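Local coordinates for uncharacterized protein (Bacteroides ovatus, PDB 4DQA) that is of unknown function but probably binds carbohydrate, pairing an E-set-like N-terminal domain with a concanavalin A-like lectin/glucanase domain, at residues A[24-34]-A[89-100]. Numbering follows the deposited sequence.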
# COMPACT_ATOMS: atom_id res chain seq x y z
N MSE A 24 2.31 -4.57 19.64
CA MSE A 24 3.64 -4.74 20.20
C MSE A 24 4.44 -3.46 20.05
O MSE A 24 4.55 -2.92 18.95
CB MSE A 24 4.38 -5.84 19.47
CG MSE A 24 5.89 -5.69 19.54
SE MSE A 24 6.78 -6.87 18.30
CE MSE A 24 6.58 -8.51 19.26
N ASP A 25 5.04 -3.01 21.15
CA ASP A 25 5.82 -1.77 21.15
C ASP A 25 7.31 -1.99 21.49
O ASP A 25 8.16 -1.19 21.09
CB ASP A 25 5.22 -0.76 22.12
CG ASP A 25 5.76 0.63 21.91
OD1 ASP A 25 5.79 1.09 20.74
OD2 ASP A 25 6.16 1.28 22.90
N VAL A 26 7.60 -3.05 22.23
CA VAL A 26 8.95 -3.30 22.73
C VAL A 26 9.30 -4.78 22.56
O VAL A 26 8.47 -5.65 22.84
CB VAL A 26 9.06 -2.92 24.22
CG1 VAL A 26 10.43 -3.28 24.77
CG2 VAL A 26 8.80 -1.44 24.40
N MSE A 27 10.50 -5.08 22.08
CA MSE A 27 10.96 -6.46 22.09
C MSE A 27 12.45 -6.51 22.36
O MSE A 27 13.16 -5.52 22.16
CB MSE A 27 10.62 -7.16 20.78
CG MSE A 27 11.40 -6.67 19.61
SE MSE A 27 11.31 -7.96 18.15
CE MSE A 27 12.29 -9.42 18.98
N THR A 28 12.92 -7.67 22.81
CA THR A 28 14.33 -7.86 23.09
C THR A 28 14.85 -9.03 22.29
O THR A 28 14.12 -9.99 22.02
CB THR A 28 14.58 -8.13 24.58
OG1 THR A 28 13.82 -9.28 25.00
CG2 THR A 28 14.18 -6.93 25.42
N PHE A 29 16.11 -8.94 21.89
CA PHE A 29 16.79 -10.07 21.27
C PHE A 29 18.26 -10.11 21.68
O PHE A 29 18.82 -9.13 22.20
CB PHE A 29 16.63 -10.03 19.73
CG PHE A 29 17.31 -8.86 19.06
CD1 PHE A 29 18.62 -8.96 18.64
CD2 PHE A 29 16.63 -7.68 18.84
CE1 PHE A 29 19.25 -7.90 18.01
CE2 PHE A 29 17.27 -6.62 18.20
CZ PHE A 29 18.58 -6.74 17.80
N ASP A 30 18.87 -11.27 21.45
CA ASP A 30 20.23 -11.56 21.87
C ASP A 30 21.20 -11.19 20.76
O ASP A 30 20.93 -11.44 19.58
CB ASP A 30 20.37 -13.04 22.21
CG ASP A 30 19.56 -13.45 23.43
OD1 ASP A 30 19.30 -12.59 24.30
OD2 ASP A 30 19.19 -14.64 23.53
N LEU A 31 22.32 -10.61 21.15
CA LEU A 31 23.38 -10.23 20.24
C LEU A 31 24.66 -10.91 20.70
O LEU A 31 25.15 -10.65 21.82
CB LEU A 31 23.55 -8.72 20.23
CG LEU A 31 24.62 -8.19 19.29
CD1 LEU A 31 24.22 -8.50 17.86
CD2 LEU A 31 24.79 -6.70 19.54
N VAL A 32 25.21 -11.76 19.84
CA VAL A 32 26.41 -12.54 20.12
C VAL A 32 27.34 -12.56 18.91
O VAL A 32 26.91 -12.84 17.78
CB VAL A 32 26.03 -13.99 20.48
CG1 VAL A 32 27.26 -14.83 20.72
CG2 VAL A 32 25.16 -14.01 21.72
N SER A 33 28.61 -12.25 19.14
CA SER A 33 29.65 -12.42 18.16
C SER A 33 30.54 -13.57 18.57
O SER A 33 30.38 -14.12 19.66
CB SER A 33 30.47 -11.13 18.04
OG SER A 33 31.06 -10.77 19.27
N ARG A 34 31.46 -13.97 17.69
CA ARG A 34 32.36 -15.08 18.00
C ARG A 34 33.76 -14.91 17.40
O ARG A 34 34.00 -14.04 16.57
CB ARG A 34 31.79 -16.42 17.50
CG ARG A 34 31.54 -16.49 16.01
CD ARG A 34 31.37 -17.93 15.58
NE ARG A 34 32.63 -18.66 15.66
CZ ARG A 34 32.78 -19.95 15.36
NH1 ARG A 34 31.73 -20.67 14.97
NH2 ARG A 34 33.97 -20.51 15.46
N TYR A 89 32.26 -18.05 21.66
CA TYR A 89 31.15 -17.09 21.61
C TYR A 89 31.20 -16.09 22.74
O TYR A 89 31.49 -16.43 23.91
CB TYR A 89 29.80 -17.80 21.67
CG TYR A 89 29.56 -18.71 20.51
CD1 TYR A 89 28.98 -18.23 19.34
CD2 TYR A 89 29.93 -20.04 20.57
CE1 TYR A 89 28.77 -19.07 18.27
CE2 TYR A 89 29.73 -20.88 19.50
CZ TYR A 89 29.14 -20.39 18.35
OH TYR A 89 28.93 -21.23 17.29
N ALA A 90 30.91 -14.85 22.39
CA ALA A 90 30.92 -13.78 23.36
C ALA A 90 29.77 -13.92 24.33
O ALA A 90 28.70 -14.44 23.99
CB ALA A 90 30.82 -12.42 22.66
N ASP A 91 29.98 -13.41 25.54
CA ASP A 91 28.88 -13.31 26.48
C ASP A 91 27.78 -12.47 25.85
O ASP A 91 28.03 -11.43 25.21
CB ASP A 91 29.32 -12.69 27.78
CG ASP A 91 30.26 -13.58 28.58
OD1 ASP A 91 30.39 -14.78 28.28
OD2 ASP A 91 30.88 -13.05 29.53
N ASN A 92 26.55 -12.92 26.04
CA ASN A 92 25.42 -12.30 25.41
C ASN A 92 25.17 -10.86 25.86
O ASN A 92 25.35 -10.49 27.04
CB ASN A 92 24.17 -13.12 25.73
CG ASN A 92 22.96 -12.65 24.97
OD1 ASN A 92 22.91 -12.76 23.75
ND2 ASN A 92 21.98 -12.12 25.69
N ILE A 93 24.75 -10.06 24.91
CA ILE A 93 24.23 -8.72 25.14
C ILE A 93 22.76 -8.72 24.75
O ILE A 93 22.39 -9.37 23.77
CB ILE A 93 24.99 -7.72 24.25
CG1 ILE A 93 26.39 -7.53 24.81
CG2 ILE A 93 24.22 -6.42 24.05
CD1 ILE A 93 26.40 -7.02 26.16
N GLU A 94 21.92 -8.01 25.49
CA GLU A 94 20.50 -7.92 25.13
C GLU A 94 20.24 -6.59 24.44
O GLU A 94 20.62 -5.54 24.94
CB GLU A 94 19.61 -8.08 26.38
CG GLU A 94 18.16 -8.24 26.09
CD GLU A 94 17.36 -8.64 27.33
OE1 GLU A 94 16.85 -7.73 28.01
OE2 GLU A 94 17.27 -9.85 27.61
N VAL A 95 19.58 -6.65 23.29
CA VAL A 95 19.18 -5.47 22.56
C VAL A 95 17.69 -5.26 22.78
O VAL A 95 16.89 -6.18 22.61
CB VAL A 95 19.43 -5.62 21.05
CG1 VAL A 95 19.01 -4.35 20.31
CG2 VAL A 95 20.89 -5.94 20.76
N GLU A 96 17.32 -4.05 23.19
CA GLU A 96 15.92 -3.72 23.38
C GLU A 96 15.50 -2.71 22.33
O GLU A 96 16.09 -1.64 22.19
CB GLU A 96 15.70 -3.11 24.76
CG GLU A 96 14.23 -2.74 25.03
CD GLU A 96 14.08 -1.75 26.18
OE1 GLU A 96 14.38 -0.54 25.99
OE2 GLU A 96 13.67 -2.18 27.27
N LEU A 97 14.45 -3.08 21.60
CA LEU A 97 13.92 -2.22 20.56
C LEU A 97 12.56 -1.69 21.00
O LEU A 97 11.67 -2.46 21.34
CB LEU A 97 13.80 -3.03 19.27
CG LEU A 97 13.57 -2.29 17.95
CD1 LEU A 97 14.63 -1.22 17.68
CD2 LEU A 97 13.56 -3.32 16.85
N SER A 98 12.41 -0.37 21.00
CA SER A 98 11.16 0.25 21.41
C SER A 98 10.54 1.04 20.26
O SER A 98 11.09 1.09 19.16
CB SER A 98 11.40 1.18 22.59
OG SER A 98 12.32 2.19 22.25
N GLY A 99 9.38 1.62 20.52
CA GLY A 99 8.66 2.42 19.53
C GLY A 99 8.18 1.63 18.33
O GLY A 99 8.00 2.18 17.25
N LEU A 100 7.97 0.33 18.51
CA LEU A 100 7.57 -0.52 17.40
C LEU A 100 6.13 -0.26 16.98
O LEU A 100 5.79 -0.35 15.80
CB LEU A 100 7.73 -2.00 17.75
CG LEU A 100 9.19 -2.43 18.01
CD1 LEU A 100 9.23 -3.91 18.35
CD2 LEU A 100 10.08 -2.13 16.82
O HOH W 1 27.73 -10.46 22.68
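F29 and V95 face each other as a hydrogen-bonded antiparallel pair, flanked by the like pairs M27-L97 and L31-I93. Each gives two backbone bonds; V95 N to F29 O is 2.8 Å. I93 N to L31 O is 3.2 Å. Between L31 and R34 the register slips by one residue; a water there donates to L31 O and D91 O, and the two segments meet again where A90 N bonds S33 O.

Apolar contacts fill one face. With F29 CG set between its backbone N and carbonyl carbon (chi1 66°), the ring lies alongside V95, whose CB sits 3.7 Å from the F29 ring centroid in a CH-pi contact. V95 CG1 meets F29 CZ (3.5 Å), and CG2 also reaches L31 CB (3.9 Å). L100 CD1 touches M27 CG (3.7 Å) and the selenium SE of selenomethionine M24 (3.8 Å). F131 and F133 of strand 128-135 pack onto this face.

Polar contacts are sparser. N92 ND2 gives D30 OD1 a weak bond (3.1 Å), amide and carboxylate planes nearly perpendicular. R34 NH1 makes a salt bridge and Y89 OH a hydrogen bond to E12 OE2.

T28, D30, E94 and E96 occupy the other face: greasy inside, acidic outside, consistent with an E-set-like beta-sandwich.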